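Local atomic coordinates of NAD nucleotidase (PDB entry 3ZTV), a protein that degrades NAD in the bacterial periplasm to adenosine and nicotinamide riboside, and also hydrolyses nucleoside 5'-monophosphates, AMP most actively. Residues Y396-L404 / L487-K495; G433-E442 / K535-D545. One frame throughout, in Å; residues are numbered along the deposited sequence.

How the contacts relate
Following the chain from its N terminus, the loop 396-404 comes first, between helix 386-396 and strand 404-408. Strand 435-442 follows, then strand 487-493 and the residues that leave it, which reach back to the first loop and close contact 1 across 82 intervening residues. Last comes 535-545, which returns to 433-442 and closes contact 2. The segments alternate, so the two closures cross. Contact 1 ties the four-stranded sheet to the loop leading into the five-stranded sheet; contact 2 adds the latter's edge strand. They meet where L399 packs on T438 and L543, CD1 of L399 lying 3.7 Å from CG2 of T438.

Contact 1 of 2, residues Y396-L404 / L487-K495; sequences YNELKTVDL and LVSVEVLNK
K495 reaches into the loop 396-404 and brings its ammonium group over one face of the Y396 ring. NZ stands 4.6 Å from the ring centroid and 24° off the normal, a cation-pi contact, while the phenol oxygen lies alongside the methylenes, with OH of Y396 3.5 Å from CE of K495. The two side chains arrive from opposite directions, and the lysine is extended beyond CG, which carries its charge in among the loop carbonyls. There NZ of K495 donates to O of V402 at 2.7 Å, in the carbonyl plane and on a lone pair, and more weakly to O of K400. A water accepting from NZ donates in turn to O of Y396 and O of L399. The ammonium thus sits against the carbonyls of the type I turn from L399 to V402, itself closed by N of V402 bonding to O of L399. At the edge of the tyrosine ring a second water links OH of Y396 to the carbonyls of D403 and L493. Beyond it L404 and V492 cross at about a right angle, CD2 of L404 touching CG2 of V492 at 3.9 Å. A lysine just past strand 487-493, anchored by turn carbonyls and a tyrosine face, here joins the four-stranded sheet to the loop entering the five-stranded one, within the C-terminal domain of a 5'-nucleotidase.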
loop_
_atom_site.group_PDB
_atom_site.type_symbol
_atom_site.label_atom_id
_atom_site.label_comp_id
_atom_site.label_asym_id
_atom_site.label_seq_id
_atom_site.Cartn_x
_atom_site.Cartn_y
_atom_site.Cartn_z
ATOM N N TYR A 396 14.293 -27.909 -0.291
ATOM C CA TYR A 396 13.003 -27.685 0.356
ATOM C C TYR A 396 13.174 -26.852 1.621
ATOM O O TYR A 396 12.329 -26.018 1.954
ATOM C CB TYR A 396 12.376 -29.042 0.668
ATOM C CG TYR A 396 11.035 -29.016 1.366
ATOM C CD1 TYR A 396 9.849 -28.921 0.646
ATOM C CD2 TYR A 396 10.955 -29.128 2.744
ATOM C CE1 TYR A 396 8.617 -28.921 1.289
ATOM C CE2 TYR A 396 9.737 -29.134 3.392
ATOM C CZ TYR A 396 8.575 -29.034 2.658
ATOM O OH TYR A 396 7.366 -29.037 3.318
ATOM N N ASN A 397 14.290 -27.056 2.309
ATOM C CA ASN A 397 14.590 -26.352 3.549
ATOM C C ASN A 397 14.884 -24.855 3.388
ATOM O O ASN A 397 14.825 -24.109 4.359
ATOM C CB ASN A 397 15.764 -27.041 4.248
ATOM C CG ASN A 397 16.209 -26.317 5.503
ATOM O OD1 ASN A 397 15.529 -26.354 6.527
ATOM N ND2 ASN A 397 17.371 -25.669 5.435
ATOM N N GLU A 398 15.191 -24.413 2.172
ATOM C CA GLU A 398 15.576 -23.017 1.948
ATOM C C GLU A 398 14.462 -21.998 2.181
ATOM O O GLU A 398 14.683 -20.976 2.833
ATOM C CB GLU A 398 16.127 -22.826 0.533
ATOM C CG GLU A 398 17.553 -23.314 0.337
ATOM C CD GLU A 398 18.594 -22.355 0.886
ATOM O OE1 GLU A 398 18.234 -21.408 1.616
ATOM O OE2 GLU A 398 19.785 -22.549 0.572
ATOM N N LEU A 399 13.277 -22.273 1.638
ATOM C CA LEU A 399 12.186 -21.297 1.602
ATOM C C LEU A 399 10.983 -21.771 2.402
ATOM O O LEU A 399 10.436 -22.837 2.135
ATOM C CB LEU A 399 11.748 -21.038 0.159
ATOM C CG LEU A 399 12.827 -20.598 -0.833
ATOM C CD1 LEU A 399 12.233 -20.386 -2.213
ATOM C CD2 LEU A 399 13.516 -19.332 -0.352
ATOM N N LYS A 400 10.549 -20.968 3.364
ATOM C CA LYS A 400 9.389 -21.346 4.177
ATOM C C LYS A 400 8.113 -21.474 3.342
ATOM O O LYS A 400 7.162 -22.146 3.743
ATOM C CB LYS A 400 9.176 -20.352 5.323
ATOM C CG LYS A 400 8.973 -18.906 4.886
ATOM C CD LYS A 400 8.823 -17.993 6.098
ATOM C CE LYS A 400 8.881 -16.525 5.706
ATOM N NZ LYS A 400 10.222 -16.142 5.163
ATOM N N THR A 401 8.115 -20.842 2.175
ATOM C CA THR A 401 6.949 -20.769 1.306
ATOM C C THR A 401 6.788 -21.971 0.372
ATOM O O THR A 401 5.704 -22.225 -0.139
ATOM C CB THR A 401 7.032 -19.512 0.432
ATOM O OG1 THR A 401 8.316 -19.474 -0.206
ATOM C CG2 THR A 401 6.854 -18.256 1.284
ATOM N N VAL A 402 7.872 -22.698 0.133
ATOM C CA VAL A 402 7.860 -23.754 -0.876
ATOM C C VAL A 402 7.071 -24.998 -0.454
ATOM O O VAL A 402 7.224 -25.495 0.662
ATOM C CB VAL A 402 9.302 -24.130 -1.293
ATOM C CG1 VAL A 402 9.320 -25.404 -2.127
ATOM C CG2 VAL A 402 9.937 -22.979 -2.058
ATOM N N ASP A 403 6.220 -25.481 -1.357
ATOM C CA ASP A 403 5.401 -26.667 -1.085
ATOM C C ASP A 403 6.104 -27.987 -1.404
ATOM O O ASP A 403 5.877 -29.003 -0.746
ATOM C CB ASP A 403 4.094 -26.590 -1.870
ATOM C CG ASP A 403 3.205 -25.454 -1.412
ATOM O OD1 ASP A 403 2.885 -25.401 -0.206
ATOM O OD2 ASP A 403 2.834 -24.615 -2.252
ATOM N N LEU A 404 6.950 -27.975 -2.427
ATOM C CA LEU A 404 7.634 -29.190 -2.838
ATOM C C LEU A 404 8.825 -28.812 -3.693
ATOM O O LEU A 404 8.845 -27.743 -4.308
ATOM C CB LEU A 404 6.678 -30.109 -3.610
ATOM C CG LEU A 404 6.109 -29.570 -4.924
ATOM C CD1 LEU A 404 6.884 -30.131 -6.116
ATOM C CD2 LEU A 404 4.607 -29.860 -5.059
ATOM N N LEU A 487 2.355 -42.135 -14.143
ATOM C CA LEU A 487 2.032 -41.872 -12.742
ATOM C C LEU A 487 0.857 -42.701 -12.236
ATOM O O LEU A 487 -0.160 -42.843 -12.917
ATOM C CB LEU A 487 1.773 -40.384 -12.499
ATOM C CG LEU A 487 3.013 -39.481 -12.484
ATOM C CD1 LEU A 487 2.595 -38.021 -12.452
ATOM C CD2 LEU A 487 3.914 -39.805 -11.305
ATOM N N VAL A 488 1.018 -43.232 -11.027
ATOM C CA VAL A 488 -0.013 -44.024 -10.358
ATOM C C VAL A 488 -0.652 -43.213 -9.232
ATOM O O VAL A 488 -1.873 -43.187 -9.085
ATOM C CB VAL A 488 0.576 -45.333 -9.792
ATOM C CG1 VAL A 488 -0.439 -46.062 -8.916
ATOM C CG2 VAL A 488 1.043 -46.228 -10.927
ATOM N N SER A 489 0.184 -42.546 -8.441
ATOM C CA SER A 489 -0.296 -41.702 -7.353
ATOM C C SER A 489 0.706 -40.582 -7.086
ATOM O O SER A 489 1.909 -40.770 -7.267
ATOM C CB SER A 489 -0.493 -42.544 -6.087
ATOM O OG SER A 489 0.741 -43.013 -5.575
ATOM N N VAL A 490 0.205 -39.427 -6.647
ATOM C CA VAL A 490 1.063 -38.305 -6.260
ATOM C C VAL A 490 0.503 -37.651 -5.003
ATOM O O VAL A 490 -0.679 -37.304 -4.954
ATOM C CB VAL A 490 1.177 -37.246 -7.372
ATOM C CG1 VAL A 490 2.091 -36.111 -6.928
ATOM C CG2 VAL A 490 1.684 -37.871 -8.660
ATOM N N GLU A 491 1.350 -37.519 -3.988
ATOM C CA GLU A 491 0.982 -36.861 -2.745
ATOM C C GLU A 491 1.908 -35.688 -2.468
ATOM O O GLU A 491 3.093 -35.712 -2.823
ATOM C CB GLU A 491 1.056 -37.838 -1.574
ATOM C CG GLU A 491 0.150 -39.051 -1.692
ATOM C CD GLU A 491 0.539 -40.125 -0.704
ATOM O OE1 GLU A 491 0.029 -40.087 0.435
ATOM O OE2 GLU A 491 1.374 -40.985 -1.058
ATOM N N VAL A 492 1.352 -34.669 -1.820
ATOM C CA VAL A 492 2.119 -33.515 -1.372
ATOM C C VAL A 492 1.944 -33.326 0.135
ATOM O O VAL A 492 0.834 -33.457 0.664
ATOM C CB VAL A 492 1.688 -32.242 -2.117
ATOM C CG1 VAL A 492 2.386 -31.010 -1.540
ATOM C CG2 VAL A 492 1.967 -32.384 -3.607
ATOM N N LEU A 493 3.041 -33.038 0.827
ATOM C CA LEU A 493 3.030 -32.832 2.269
ATOM C C LEU A 493 2.371 -31.501 2.634
ATOM O O LEU A 493 2.794 -30.436 2.176
ATOM C CB LEU A 493 4.460 -32.883 2.812
ATOM C CG LEU A 493 4.676 -32.755 4.320
ATOM C CD1 LEU A 493 3.828 -33.766 5.081
ATOM C CD2 LEU A 493 6.150 -32.920 4.667
ATOM N N ASN A 494 1.320 -31.565 3.446
ATOM C CA ASN A 494 0.694 -30.355 3.963
ATOM C C ASN A 494 1.638 -29.678 4.947
ATOM O O ASN A 494 1.933 -30.222 6.009
ATOM C CB ASN A 494 -0.645 -30.678 4.633
ATOM C CG ASN A 494 -1.412 -29.431 5.040
ATOM O OD1 ASN A 494 -0.844 -28.487 5.590
ATOM N ND2 ASN A 494 -2.712 -29.422 4.763
ATOM N N LYS A 495 2.117 -28.494 4.585
ATOM C CA LYS A 495 3.152 -27.825 5.363
ATOM C C LYS A 495 2.628 -27.282 6.692
ATOM O O LYS A 495 3.162 -27.602 7.756
ATOM C CB LYS A 495 3.802 -26.709 4.543
ATOM C CG LYS A 495 5.251 -26.462 4.904
ATOM C CD LYS A 495 5.991 -25.767 3.777
ATOM C CE LYS A 495 7.472 -25.676 4.091
ATOM N NZ LYS A 495 8.209 -24.877 3.080
HETATM O O HOH W 1 5.157 -29.087 1.834
HETATM O O HOH W 2 10.720 -25.151 4.095
HETATM O O HOH W 3 2.141 -27.677 1.175
#

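Contact 2 of 2, residues G433-E442 / K535-D545. With ADN (adenosine), chain D.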
loop_
_atom_site.group_PDB
_atom_site.type_symbol
_atom_site.label_atom_id
_atom_site.label_comp_id
_atom_site.label_asym_id
_atom_site.label_seq_id
_atom_site.Cartn_x
_atom_site.Cartn_y
_atom_site.Cartn_z
ATOM N N GLY A 433 27.073 -25.944 -9.800
ATOM C CA GLY A 433 26.836 -24.532 -9.560
ATOM C C GLY A 433 25.412 -24.059 -9.812
ATOM O O GLY A 433 25.198 -22.912 -10.205
ATOM N N ASN A 434 24.432 -24.930 -9.584
ATOM C CA ASN A 434 23.035 -24.526 -9.724
ATOM C C ASN A 434 22.580 -23.639 -8.580
ATOM O O ASN A 434 23.133 -23.697 -7.482
ATOM C CB ASN A 434 22.111 -25.745 -9.752
ATOM C CG ASN A 434 22.354 -26.640 -10.941
ATOM O OD1 ASN A 434 22.637 -26.177 -12.046
ATOM N ND2 ASN A 434 22.236 -27.944 -10.719
ATOM N N THR A 435 21.554 -22.832 -8.842
ATOM C CA THR A 435 20.857 -22.123 -7.778
ATOM C C THR A 435 19.422 -22.642 -7.733
ATOM O O THR A 435 18.950 -23.270 -8.679
ATOM C CB THR A 435 20.835 -20.603 -8.021
ATOM O OG1 THR A 435 20.347 -20.351 -9.342
ATOM C CG2 THR A 435 22.233 -20.005 -7.866
ATOM N N LEU A 436 18.733 -22.361 -6.637
ATOM C CA LEU A 436 17.332 -22.741 -6.491
ATOM C C LEU A 436 16.437 -21.793 -7.294
ATOM O O LEU A 436 16.588 -20.566 -7.214
ATOM C CB LEU A 436 16.944 -22.711 -5.017
ATOM C CG LEU A 436 15.498 -23.050 -4.651
ATOM C CD1 LEU A 436 15.167 -24.498 -4.970
ATOM C CD2 LEU A 436 15.281 -22.785 -3.175
ATOM N N TYR A 437 15.500 -22.366 -8.049
ATOM C CA TYR A 437 14.599 -21.627 -8.934
ATOM C C TYR A 437 13.165 -22.046 -8.592
ATOM O O TYR A 437 12.910 -23.240 -8.394
ATOM C CB TYR A 437 14.906 -21.998 -10.393
ATOM C CG TYR A 437 14.375 -21.002 -11.401
ATOM C CD1 TYR A 437 13.033 -20.986 -11.756
ATOM C CD2 TYR A 437 15.214 -20.053 -11.971
ATOM C CE1 TYR A 437 12.543 -20.057 -12.662
ATOM C CE2 TYR A 437 14.732 -19.122 -12.871
ATOM C CZ TYR A 437 13.395 -19.132 -13.213
ATOM O OH TYR A 437 12.899 -18.208 -14.111
ATOM N N THR A 438 12.226 -21.103 -8.510
ATOM C CA THR A 438 10.840 -21.477 -8.203
ATOM C C THR A 438 9.843 -21.077 -9.278
ATOM O O THR A 438 10.042 -20.100 -10.002
ATOM C CB THR A 438 10.339 -20.917 -6.836
ATOM O OG1 THR A 438 10.218 -19.487 -6.901
ATOM C CG2 THR A 438 11.276 -21.304 -5.701
ATOM N N TYR A 439 8.758 -21.847 -9.347
ATOM C CA TYR A 439 7.580 -21.528 -10.143
ATOM C C TYR A 439 6.341 -21.694 -9.279
ATOM O O TYR A 439 6.316 -22.511 -8.358
ATOM C CB TYR A 439 7.434 -22.490 -11.320
ATOM C CG TYR A 439 8.453 -22.339 -12.424
ATOM C CD1 TYR A 439 8.490 -21.194 -13.213
ATOM C CD2 TYR A 439 9.354 -23.363 -12.713
ATOM C CE1 TYR A 439 9.406 -21.058 -14.231
ATOM C CE2 TYR A 439 10.274 -23.238 -13.740
ATOM C CZ TYR A 439 10.289 -22.081 -14.497
ATOM O OH TYR A 439 11.198 -21.941 -15.510
ATOM N N LYS A 440 5.303 -20.922 -9.592
ATOM C CA LYS A 440 3.996 -21.088 -8.964
ATOM C C LYS A 440 3.112 -21.748 -10.014
ATOM O O LYS A 440 2.825 -21.144 -11.044
ATOM C CB LYS A 440 3.423 -19.726 -8.566
ATOM C CG LYS A 440 2.098 -19.790 -7.820
ATOM C CD LYS A 440 2.279 -20.274 -6.395
ATOM C CE LYS A 440 1.010 -20.059 -5.583
ATOM N NZ LYS A 440 1.122 -20.620 -4.210
ATOM N N MET A 441 2.707 -22.992 -9.777
ATOM C CA MET A 441 2.143 -23.811 -10.845
ATOM C C MET A 441 1.099 -24.798 -10.334
ATOM O O MET A 441 1.223 -25.342 -9.238
ATOM C CB MET A 441 3.268 -24.560 -11.576
ATOM C CG MET A 441 4.112 -25.451 -10.669
ATOM S SD MET A 441 5.609 -26.135 -11.429
ATOM C CE MET A 441 4.914 -27.212 -12.675
ATOM N N GLU A 442 0.072 -25.023 -11.147
ATOM C CA GLU A 442 -1.010 -25.936 -10.789
ATOM C C GLU A 442 -0.537 -27.382 -10.639
ATOM O O GLU A 442 0.433 -27.805 -11.272
ATOM C CB GLU A 442 -2.136 -25.870 -11.826
ATOM C CG GLU A 442 -2.963 -24.590 -11.770
ATOM C CD GLU A 442 -2.332 -23.423 -12.517
ATOM O OE1 GLU A 442 -1.207 -23.566 -13.038
ATOM O OE2 GLU A 442 -2.973 -22.352 -12.585
ATOM N N LYS A 535 2.950 -15.561 -15.857
ATOM C CA LYS A 535 1.846 -16.230 -15.182
ATOM C C LYS A 535 2.358 -17.187 -14.105
ATOM O O LYS A 535 1.701 -17.395 -13.084
ATOM C CB LYS A 535 1.010 -16.997 -16.210
ATOM C CG LYS A 535 -0.120 -17.830 -15.637
ATOM C CD LYS A 535 -0.925 -18.470 -16.765
ATOM C CE LYS A 535 -2.158 -19.187 -16.239
ATOM N NZ LYS A 535 -1.805 -20.361 -15.396
ATOM N N TYR A 536 3.537 -17.760 -14.333
ATOM C CA TYR A 536 4.077 -18.774 -13.430
ATOM C C TYR A 536 5.113 -18.226 -12.450
ATOM O O TYR A 536 5.685 -18.968 -11.654
ATOM C CB TYR A 536 4.603 -19.964 -14.232
ATOM C CG TYR A 536 3.499 -20.589 -15.050
ATOM C CD1 TYR A 536 2.536 -21.387 -14.449
ATOM C CD2 TYR A 536 3.395 -20.348 -16.412
ATOM C CE1 TYR A 536 1.507 -21.946 -15.189
ATOM C CE2 TYR A 536 2.370 -20.903 -17.159
ATOM C CZ TYR A 536 1.433 -21.701 -16.542
ATOM O OH TYR A 536 0.419 -22.252 -17.293
ATOM N N GLU A 537 5.337 -16.917 -12.504
ATOM C CA GLU A 537 6.085 -16.222 -11.460
ATOM C C GLU A 537 7.503 -16.778 -11.263
ATOM O O GLU A 537 8.022 -16.786 -10.145
ATOM C CB GLU A 537 5.301 -16.263 -10.138
ATOM C CG GLU A 537 3.869 -15.748 -10.265
ATOM C CD GLU A 537 3.075 -15.827 -8.972
ATOM O OE1 GLU A 537 3.680 -15.964 -7.887
ATOM O OE2 GLU A 537 1.829 -15.748 -9.043
ATOM N N GLY A 538 8.132 -17.224 -12.343
ATOM C CA GLY A 538 9.452 -17.820 -12.236
ATOM C C GLY A 538 10.462 -16.873 -11.618
ATOM O O GLY A 538 10.516 -15.684 -11.968
ATOM N N VAL A 539 11.266 -17.396 -10.698
ATOM C CA VAL A 539 12.330 -16.604 -10.100
ATOM C C VAL A 539 13.569 -17.424 -9.733
ATOM O O VAL A 539 13.478 -18.511 -9.143
ATOM C CB VAL A 539 11.816 -15.816 -8.875
ATOM C CG1 VAL A 539 11.226 -16.751 -7.848
ATOM C CG2 VAL A 539 12.922 -14.963 -8.267
ATOM N N ASP A 540 14.727 -16.892 -10.111
ATOM C CA ASP A 540 16.009 -17.424 -9.677
ATOM C C ASP A 540 16.297 -16.802 -8.317
ATOM O O ASP A 540 16.460 -15.584 -8.205
ATOM C CB ASP A 540 17.105 -17.048 -10.684
ATOM C CG ASP A 540 18.424 -17.768 -10.427
ATOM O OD1 ASP A 540 18.661 -18.215 -9.284
ATOM O OD2 ASP A 540 19.231 -17.876 -11.379
ATOM N N THR A 541 16.334 -17.624 -7.274
ATOM C CA THR A 541 16.574 -17.120 -5.924
ATOM C C THR A 541 18.029 -16.714 -5.654
ATOM O O THR A 541 18.308 -16.051 -4.656
ATOM C CB THR A 541 16.229 -18.167 -4.850
ATOM O OG1 THR A 541 17.159 -19.259 -4.938
ATOM C CG2 THR A 541 14.799 -18.662 -5.013
ATOM N N TYR A 542 18.946 -17.168 -6.510
ATOM C CA TYR A 542 20.391 -16.964 -6.315
ATOM C C TYR A 542 20.937 -17.640 -5.053
ATOM O O TYR A 542 22.009 -17.295 -4.559
ATOM C CB TYR A 542 20.767 -15.474 -6.396
ATOM C CG TYR A 542 20.368 -14.875 -7.727
ATOM C CD1 TYR A 542 20.886 -15.374 -8.919
ATOM C CD2 TYR A 542 19.444 -13.843 -7.798
ATOM C CE1 TYR A 542 20.497 -14.856 -10.138
ATOM C CE2 TYR A 542 19.062 -13.311 -9.017
ATOM C CZ TYR A 542 19.589 -13.822 -10.179
ATOM O OH TYR A 542 19.205 -13.295 -11.399
ATOM N N LEU A 543 20.210 -18.640 -4.559
ATOM C CA LEU A 543 20.671 -19.481 -3.455
ATOM C C LEU A 543 21.411 -20.704 -4.005
ATOM O O LEU A 543 20.788 -21.592 -4.589
ATOM C CB LEU A 543 19.468 -19.938 -2.629
ATOM C CG LEU A 543 18.677 -18.811 -1.950
ATOM C CD1 LEU A 543 17.317 -19.292 -1.457
ATOM C CD2 LEU A 543 19.494 -18.213 -0.811
ATOM N N PRO A 544 22.743 -20.761 -3.836
ATOM C CA PRO A 544 23.497 -21.855 -4.464
ATOM C C PRO A 544 23.282 -23.226 -3.818
ATOM O O PRO A 544 23.133 -23.344 -2.594
ATOM C CB PRO A 544 24.965 -21.427 -4.302
ATOM C CG PRO A 544 24.927 -19.983 -3.939
ATOM C CD PRO A 544 23.628 -19.768 -3.206
ATOM N N ASP A 545 23.306 -24.254 -4.664
ATOM C CA ASP A 545 23.052 -25.629 -4.230
ATOM C C ASP A 545 23.968 -26.152 -3.117
ATOM O O ASP A 545 23.490 -26.733 -2.145
ATOM C CB ASP A 545 23.005 -26.608 -5.419
ATOM C CG ASP A 545 24.223 -26.517 -6.350
ATOM O OD1 ASP A 545 25.232 -25.871 -5.998
ATOM O OD2 ASP A 545 24.159 -27.123 -7.448
HETATM O "O5'" ADN D . 26.097 -36.165 -17.975
HETATM C "C5'" ADN D . 24.970 -35.371 -18.353
HETATM C "C4'" ADN D . 23.913 -35.470 -17.260
HETATM O "O4'" ADN D . 24.373 -34.826 -16.068
HETATM C "C3'" ADN D . 22.611 -34.786 -17.629
HETATM O "O3'" ADN D . 21.716 -35.690 -18.283
HETATM C "C2'" ADN D . 22.065 -34.338 -16.287
HETATM O "O2'" ADN D . 21.280 -35.372 -15.681
HETATM C "C1'" ADN D . 23.304 -34.120 -15.438
HETATM N N9 ADN D . 23.624 -32.677 -15.399
HETATM C C8 ADN D . 24.439 -31.995 -16.230
HETATM N N7 ADN D . 24.490 -30.679 -15.882
HETATM C C5 ADN D . 23.686 -30.510 -14.808
HETATM C C6 ADN D . 23.273 -29.396 -13.925
HETATM N N6 ADN D . 23.721 -28.132 -14.104
HETATM N N1 ADN D . 22.421 -29.677 -12.920
HETATM C C2 ADN D . 21.950 -30.918 -12.702
HETATM N N3 ADN D . 22.280 -31.973 -13.459
HETATM C C4 ADN D . 23.131 -31.832 -14.500
HETATM O O HOH W 4 27.754 -26.180 -7.067
HETATM O O HOH W 5 21.889 -28.799 -7.837
HETATM O O HOH W 6 7.830 -18.747 -8.133
HETATM O O HOH W 7 -1.724 -23.159 -15.903
#
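N434 N donates weakly to D545 OD2, while D545 N returns a firmer bond to N434 O at 2.9 Å. Waters extend this link: one joins G433 N to D545 OD1, another N434 ND2 to D545 OD2. The amide of N434 also reads the adenine edge, OD1 accepting from N6 of adenosine and ND2 donating to N1 of adenosine at 2.8 Å, both nearly straight.

Further along, L436 N donates to L543 O, and L436 O takes two donors from T541, its backbone N and its OG1, the latter at 2.7 Å and tilted from the carbonyl plane. That hydroxyl also accepts from L543 N in an ST turn. D540 OD1 is likewise shared: T435 OG1 reaches it at 2.7 Å, and Y542 N, closing an Asx turn, comes from the opposite face of the carboxylate. The Y437 ring lies over the partner strand, V539 O standing 3.4 Å above its centre, a position set by CG being turned away from the backbone N (chi1 -161°).

T438 and V539 exchange two backbone bonds as a hydrogen-bonded antiparallel pair, and K440 N bonds to Y536 O. K440 O, though buried, has no hydrogen-bond partner. At the far end, a water joins E442 OE1, K535 NZ and Y536 OH beside a long E442-K535 salt bridge.

This is an antiparallel strand pair with a beta bulge between T435 and Y437, forming the edge of the five-stranded sheet and ending at the adenosine pocket of the C-terminal domain.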